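Local atomic coordinates of conserved domain protein (Streptococcus pneumoniae, PDB entry 2FI0), a protein that is of unknown function, a small single-chain bacterial protein that carries a DUF1858 family domain. Residues A[24-27]-A[28-32]; A[59-63]-A[64-68]. One frame throughout, in Å; residues are numbered along the deposited sequence.

How the contacts relate
Contact 1 (24-32) comes first along the chain and is one short helix and the turn 29-32; contact 2 (59-68) is the loop between helices 52-59 and 63-72 together with the opening turns of the second. Their centres lie 12 Å apart, yet they touch through the end of contact 1. L32 O is 2.8 Å from T61 OG1, a probable hydrogen bond tying a backbone carbonyl of the turn to the threonine two residues before helix 63-72. Beside it L32 CD2 packs at 4.1 Å on K65 CG, and L32 CD1 at 4.3 Å on I66 CG1. Both contacts lie within the DUF1858 range; no active site or ligand pocket is identified.

Contact 1: residues A[24-27]-A[28-32]; sequences EVLE and ILVEL
V25 O takes the amide of L29 and L26 O that of V30, the i to i+4 bonds of a short alpha-helix centred on residues 26-29, and a type I beta turn runs from L29 to L32. The L29 N to V25 O bond is 3.0 Å long with an N-H...O angle of 163°, and that from V30 N to L26 O closes to the same 3.0 Å. V25 O is gripped twice, since I28 N also gives it a bond, but a weak one, bent to 129° at the hydrogen.

Side chains four apart follow the same spacing. V25 CG1 lies 4.1 Å from L29 CD1, the two side chains crossing obliquely; both are buried, V25 against V18 of helix 15-21 and L70 of helix 63-72, L29 on V15 and V19. On another side L26 CD1 meets V30 CG1 at 4.0 Å. L26 reaches it because CG stands anti to the backbone N (chi1 -177°), even though CB heads away. I28 turns to helix 63-72, where it packs on T69. V25, L29 and I28 thus face the neighbouring helices, while E27 and E31 lie at the surface.

There a water bridges one helical turn. The side chain of E31 bends at CG, and its OE1 accepts a hydrogen bond from the water at 3.2 Å; the same water also donates to E27 O at 3.1 Å, linking carboxylate to backbone carbonyl.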
ATOM      1  N   GLU A  24       4.800  -8.590   4.495  1.00 47.49           N
ATOM      2  CA  GLU A  24       6.013  -7.786   4.757  1.00 47.80           C
ATOM      3  C   GLU A  24       5.889  -6.303   4.380  1.00 47.55           C
ATOM      4  O   GLU A  24       6.667  -5.473   4.862  1.00 48.05           O
ATOM      5  CB  GLU A  24       7.236  -8.337   4.002  1.00 48.61           C
ATOM      6  CG  GLU A  24       7.083  -9.735   3.370  1.00 52.09           C
ATOM      7  CD  GLU A  24       6.238  -9.732   2.075  1.00 54.59           C
ATOM      8  OE1 GLU A  24       5.433 -10.695   1.919  1.00 55.39           O
ATOM      9  OE2 GLU A  24       6.383  -8.790   1.232  1.00 54.48           O
ATOM     10  N   VAL A  25       4.954  -5.963   3.498  1.00 46.95           N
ATOM     11  CA  VAL A  25       4.808  -4.571   3.075  1.00 46.44           C
ATOM     12  C   VAL A  25       4.104  -3.709   4.133  1.00 46.16           C
ATOM     13  O   VAL A  25       4.203  -2.490   4.078  1.00 45.06           O
ATOM     14  CB  VAL A  25       4.092  -4.454   1.704  1.00 46.33           C
ATOM     15  CG1 VAL A  25       2.583  -4.486   1.860  1.00 47.39           C
ATOM     16  CG2 VAL A  25       4.536  -3.173   0.966  1.00 46.52           C
ATOM     17  N   LEU A  26       3.422  -4.332   5.101  1.00 46.01           N
ATOM     18  CA  LEU A  26       2.691  -3.574   6.130  1.00 46.37           C
ATOM     19  C   LEU A  26       3.605  -2.619   6.913  1.00 46.53           C
ATOM     20  O   LEU A  26       3.256  -1.464   7.138  1.00 46.52           O
ATOM     21  CB  LEU A  26       1.953  -4.519   7.091  1.00 46.36           C
ATOM     22  CG  LEU A  26       1.085  -3.871   8.178  1.00 46.21           C
ATOM     23  CD1 LEU A  26       0.041  -2.945   7.561  1.00 46.69           C
ATOM     24  CD2 LEU A  26       0.426  -4.932   9.044  1.00 46.06           C
ATOM     25  N   GLU A  27       4.783  -3.102   7.296  1.00 47.09           N
ATOM     26  CA  GLU A  27       5.782  -2.306   8.019  1.00 47.38           C
ATOM     27  C   GLU A  27       6.188  -1.034   7.251  1.00 47.51           C
ATOM     28  O   GLU A  27       6.524  -0.002   7.854  1.00 47.59           O
ATOM     29  CB  GLU A  27       7.021  -3.166   8.271  1.00 47.43           C
ATOM     30  CG  GLU A  27       8.160  -2.462   9.002  1.00 48.31           C
ATOM     31  CD  GLU A  27       9.399  -3.340   9.156  1.00 49.27           C
ATOM     32  OE1 GLU A  27       9.753  -4.060   8.191  1.00 52.98           O
ATOM     33  OE2 GLU A  27      10.023  -3.295  10.241  1.00 51.91           O
ATOM     34  N   ILE A  28       6.161  -1.121   5.924  1.00 47.31           N
ATOM     35  CA  ILE A  28       6.459   0.019   5.080  1.00 47.26           C
ATOM     36  C   ILE A  28       5.276   0.974   5.044  1.00 46.80           C
ATOM     37  O   ILE A  28       5.449   2.172   5.225  1.00 46.68           O
ATOM     38  CB  ILE A  28       6.823  -0.421   3.646  1.00 47.25           C
ATOM     39  CG1 ILE A  28       8.106  -1.264   3.672  1.00 47.38           C
ATOM     40  CG2 ILE A  28       6.998   0.805   2.764  1.00 47.35           C
ATOM     41  CD1 ILE A  28       8.329  -2.088   2.431  1.00 47.97           C
ATOM     42  N   LEU A  29       4.083   0.434   4.814  1.00 46.66           N
ATOM     43  CA  LEU A  29       2.871   1.245   4.680  1.00 46.75           C
ATOM     44  C   LEU A  29       2.540   2.075   5.929  1.00 46.60           C
ATOM     45  O   LEU A  29       2.050   3.197   5.795  1.00 45.85           O
ATOM     46  CB  LEU A  29       1.668   0.363   4.308  1.00 46.52           C
ATOM     47  CG  LEU A  29       1.764  -0.372   2.959  1.00 47.41           C
ATOM     48  CD1 LEU A  29       0.448  -1.122   2.677  1.00 48.59           C
ATOM     49  CD2 LEU A  29       2.097   0.563   1.811  1.00 48.44           C
ATOM     50  N   VAL A  30       2.811   1.543   7.126  1.00 46.72           N
ATOM     51  CA  VAL A  30       2.507   2.276   8.362  1.00 47.13           C
ATOM     52  C   VAL A  30       3.400   3.499   8.541  1.00 47.25           C
ATOM     53  O   VAL A  30       3.054   4.425   9.281  1.00 47.01           O
ATOM     54  CB  VAL A  30       2.569   1.380   9.657  1.00 47.35           C
ATOM     55  CG1 VAL A  30       1.632   0.177   9.530  1.00 46.46           C
ATOM     56  CG2 VAL A  30       4.007   0.950   9.985  1.00 47.78           C
ATOM     57  N   GLU A  31       4.546   3.497   7.864  1.00 47.75           N
ATOM     58  CA  GLU A  31       5.418   4.666   7.810  1.00 48.27           C
ATOM     59  C   GLU A  31       5.034   5.630   6.676  1.00 48.46           C
ATOM     60  O   GLU A  31       5.669   6.665   6.525  1.00 48.73           O
ATOM     61  CB  GLU A  31       6.881   4.229   7.656  1.00 48.56           C
ATOM     62  CG  GLU A  31       7.421   3.418   8.834  1.00 50.03           C
ATOM     63  CD  GLU A  31       7.441   4.211  10.142  1.00 52.28           C
ATOM     64  OE1 GLU A  31       7.187   3.621  11.222  1.00 54.44           O
ATOM     65  OE2 GLU A  31       7.703   5.433  10.094  1.00 54.33           O
ATOM     66  N   LEU A  32       4.002   5.298   5.897  1.00 48.51           N
ATOM     67  CA  LEU A  32       3.578   6.117   4.751  1.00 48.64           C
ATOM     68  C   LEU A  32       2.136   6.645   4.886  1.00 48.80           C
ATOM     69  O   LEU A  32       1.496   7.001   3.891  1.00 49.11           O
ATOM     70  CB  LEU A  32       3.707   5.316   3.460  1.00 48.49           C
ATOM     71  CG  LEU A  32       5.123   4.944   3.000  1.00 48.55           C
ATOM     72  CD1 LEU A  32       5.028   3.907   1.920  1.00 49.39           C
ATOM     73  CD2 LEU A  32       5.883   6.154   2.516  1.00 47.49           C
TER
HETATM   74  O   HOH W   1       7.725   0.498  10.674  1.00 61.78           O

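Contact 2: residues A[59-63]-A[64-68]; sequences AGTPM and DKIVR
The side chain of M63 lies across V67 and I66, the residues four and three places ahead, at the N-terminal end of helix 63-72. The helix follows a loop in which G60, with positive phi, is the first residue to leave the preceding helix 52-59, and P62 takes the N-cap position.

From CB, which lies against the start of the helix backbone, the M63 chain sets out anti to the backbone N and then bends twice, with chi2 at 45° and chi3 at 41°. CG comes first to V67, 4.0 Å from its CG2 methyl. The sulfur then touches two neighbours: SD is 3.9 Å from V67 CG2 and 4.0 Å from I66 CB. The second bend carries the terminal methyl over to I66, where CE meets CD1 at 3.6 Å. The thioether thus crosses V67 at about a right angle and I66 more slantwise, and S56 of helix 52-59 and L80 near the C-terminus also touch M63, so that its side chain spans the first helical turn, the preceding helix and the C-terminal tail.

The helix backbone is regular from M63 onward: V67 N bonds to M63 O at 2.8 Å with an N-H...O angle of 167°. One residue earlier the hold is looser, because P62 O receives K65 N and I66 N through bonds that are both weak.

On the loop side T61 points its CB toward the helix and lies across I66 at roughly a right angle. Its methyl does the touching, with T61 CG2 at 3.8 Å from I66 CG1 and 3.9 Å from K65 CG.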
ATOM      1  N   ALA A  59      -4.558  10.415   3.351  1.00 50.77           N
ATOM      2  CA  ALA A  59      -3.488  10.562   4.350  1.00 50.80           C
ATOM      3  C   ALA A  59      -2.579  11.762   4.089  1.00 50.76           C
ATOM      4  O   ALA A  59      -1.749  12.108   4.934  1.00 50.95           O
ATOM      5  CB  ALA A  59      -2.657   9.300   4.440  1.00 51.01           C
ATOM      6  N   GLY A  60      -2.733  12.391   2.926  1.00 50.41           N
ATOM      7  CA  GLY A  60      -1.866  13.485   2.520  1.00 50.21           C
ATOM      8  C   GLY A  60      -0.428  13.070   2.266  1.00 50.00           C
ATOM      9  O   GLY A  60       0.480  13.874   2.477  1.00 50.08           O
ATOM     10  N   THR A  61      -0.226  11.818   1.837  1.00 49.60           N
ATOM     11  CA  THR A  61       1.079  11.333   1.382  1.00 49.35           C
ATOM     12  C   THR A  61       1.120  11.379  -0.154  1.00 48.84           C
ATOM     13  O   THR A  61       0.303  10.727  -0.813  1.00 48.79           O
ATOM     14  CB  THR A  61       1.361   9.870   1.830  1.00 49.28           C
ATOM     15  OG1 THR A  61       1.175   9.743   3.244  1.00 50.36           O
ATOM     16  CG2 THR A  61       2.797   9.464   1.477  1.00 49.58           C
ATOM     17  N   PRO A  62       2.062  12.142  -0.732  1.00 48.34           N
ATOM     18  CA  PRO A  62       2.166  12.178  -2.196  1.00 48.08           C
ATOM     19  C   PRO A  62       2.442  10.797  -2.780  1.00 47.22           C
ATOM     20  O   PRO A  62       3.222  10.036  -2.215  1.00 45.96           O
ATOM     21  CB  PRO A  62       3.346  13.123  -2.454  1.00 47.96           C
ATOM     22  CG  PRO A  62       3.520  13.883  -1.210  1.00 48.48           C
ATOM     23  CD  PRO A  62       3.075  12.992  -0.092  1.00 48.49           C
ATOM     24  N   MET A  63       1.788  10.469  -3.888  1.00 47.68           N
ATOM     25  CA  MET A  63       1.996   9.164  -4.520  1.00 47.96           C
ATOM     26  C   MET A  63       3.456   8.925  -4.875  1.00 47.76           C
ATOM     27  O   MET A  63       3.946   7.818  -4.714  1.00 47.95           O
ATOM     28  CB  MET A  63       1.123   8.992  -5.776  1.00 48.34           C
ATOM     29  CG  MET A  63       1.149   7.552  -6.380  1.00 49.78           C
ATOM     30  SD  MET A  63       0.999   6.154  -5.184  1.00 54.17           S
ATOM     31  CE  MET A  63      -0.232   6.808  -4.101  1.00 51.09           C
ATOM     32  N   ASP A  64       4.154   9.948  -5.354  1.00 47.24           N
ATOM     33  CA  ASP A  64       5.577   9.788  -5.673  1.00 47.29           C
ATOM     34  C   ASP A  64       6.390   9.271  -4.476  1.00 46.20           C
ATOM     35  O   ASP A  64       7.291   8.468  -4.644  1.00 45.56           O
ATOM     36  CB  ASP A  64       6.173  11.097  -6.201  1.00 48.04           C
ATOM     37  CG  ASP A  64       5.525  11.555  -7.518  1.00 52.49           C
ATOM     38  OD1 ASP A  64       5.814  12.692  -7.987  1.00 57.48           O
ATOM     39  OD2 ASP A  64       4.716  10.779  -8.085  1.00 58.64           O
ATOM     40  N   LYS A  65       6.063   9.734  -3.275  1.00 45.27           N
ATOM     41  CA  LYS A  65       6.729   9.293  -2.054  1.00 44.99           C
ATOM     42  C   LYS A  65       6.475   7.797  -1.826  1.00 44.35           C
ATOM     43  O   LYS A  65       7.392   7.056  -1.498  1.00 43.61           O
ATOM     44  CB  LYS A  65       6.234  10.138  -0.867  1.00 45.56           C
ATOM     45  CG  LYS A  65       6.608   9.649   0.531  1.00 46.29           C
ATOM     46  CD  LYS A  65       7.881  10.280   1.046  1.00 47.36           C
ATOM     47  CE  LYS A  65       8.143   9.889   2.493  1.00 47.29           C
ATOM     48  NZ  LYS A  65       9.593  10.034   2.803  1.00 48.10           N
ATOM     49  N   ILE A  66       5.230   7.367  -2.021  1.00 43.70           N
ATOM     50  CA  ILE A  66       4.860   5.968  -1.884  1.00 43.91           C
ATOM     51  C   ILE A  66       5.532   5.093  -2.915  1.00 43.15           C
ATOM     52  O   ILE A  66       6.046   4.038  -2.568  1.00 42.64           O
ATOM     53  CB  ILE A  66       3.321   5.780  -1.966  1.00 44.59           C
ATOM     54  CG1 ILE A  66       2.674   6.360  -0.702  1.00 44.22           C
ATOM     55  CG2 ILE A  66       2.957   4.289  -2.141  1.00 44.09           C
ATOM     56  CD1 ILE A  66       1.258   6.762  -0.862  1.00 44.78           C
ATOM     57  N   VAL A  67       5.535   5.532  -4.177  1.00 42.41           N
ATOM     58  CA  VAL A  67       6.163   4.764  -5.250  1.00 42.01           C
ATOM     59  C   VAL A  67       7.673   4.628  -5.026  1.00 41.10           C
ATOM     60  O   VAL A  67       8.207   3.532  -5.106  1.00 40.54           O
ATOM     61  CB  VAL A  67       5.834   5.333  -6.646  1.00 42.16           C
ATOM     62  CG1 VAL A  67       6.602   4.585  -7.742  1.00 42.60           C
ATOM     63  CG2 VAL A  67       4.333   5.216  -6.905  1.00 42.69           C
ATOM     64  N   ARG A  68       8.337   5.725  -4.687  1.00 40.42           N
ATOM     65  CA  ARG A  68       9.785   5.707  -4.394  1.00 40.07           C
ATOM     66  C   ARG A  68      10.119   4.739  -3.261  1.00 39.90           C
ATOM     67  O   ARG A  68      11.063   3.961  -3.339  1.00 39.61           O
ATOM     68  CB  ARG A  68      10.257   7.082  -3.938  1.00 39.27           C
ATOM     69  CG  ARG A  68      10.439   8.098  -5.017  1.00 39.90           C
ATOM     70  CD  ARG A  68      10.913   9.431  -4.407  1.00 37.83           C
ATOM     71  NE  ARG A  68      12.074   9.786  -5.172  1.00 42.24           N
ATOM     72  CZ  ARG A  68      13.305   9.937  -4.725  1.00 38.90           C
ATOM     73  NH1 ARG A  68      13.631   9.918  -3.445  1.00 38.37           N
ATOM     74  NH2 ARG A  68      14.209  10.204  -5.612  1.00 42.52           N
TER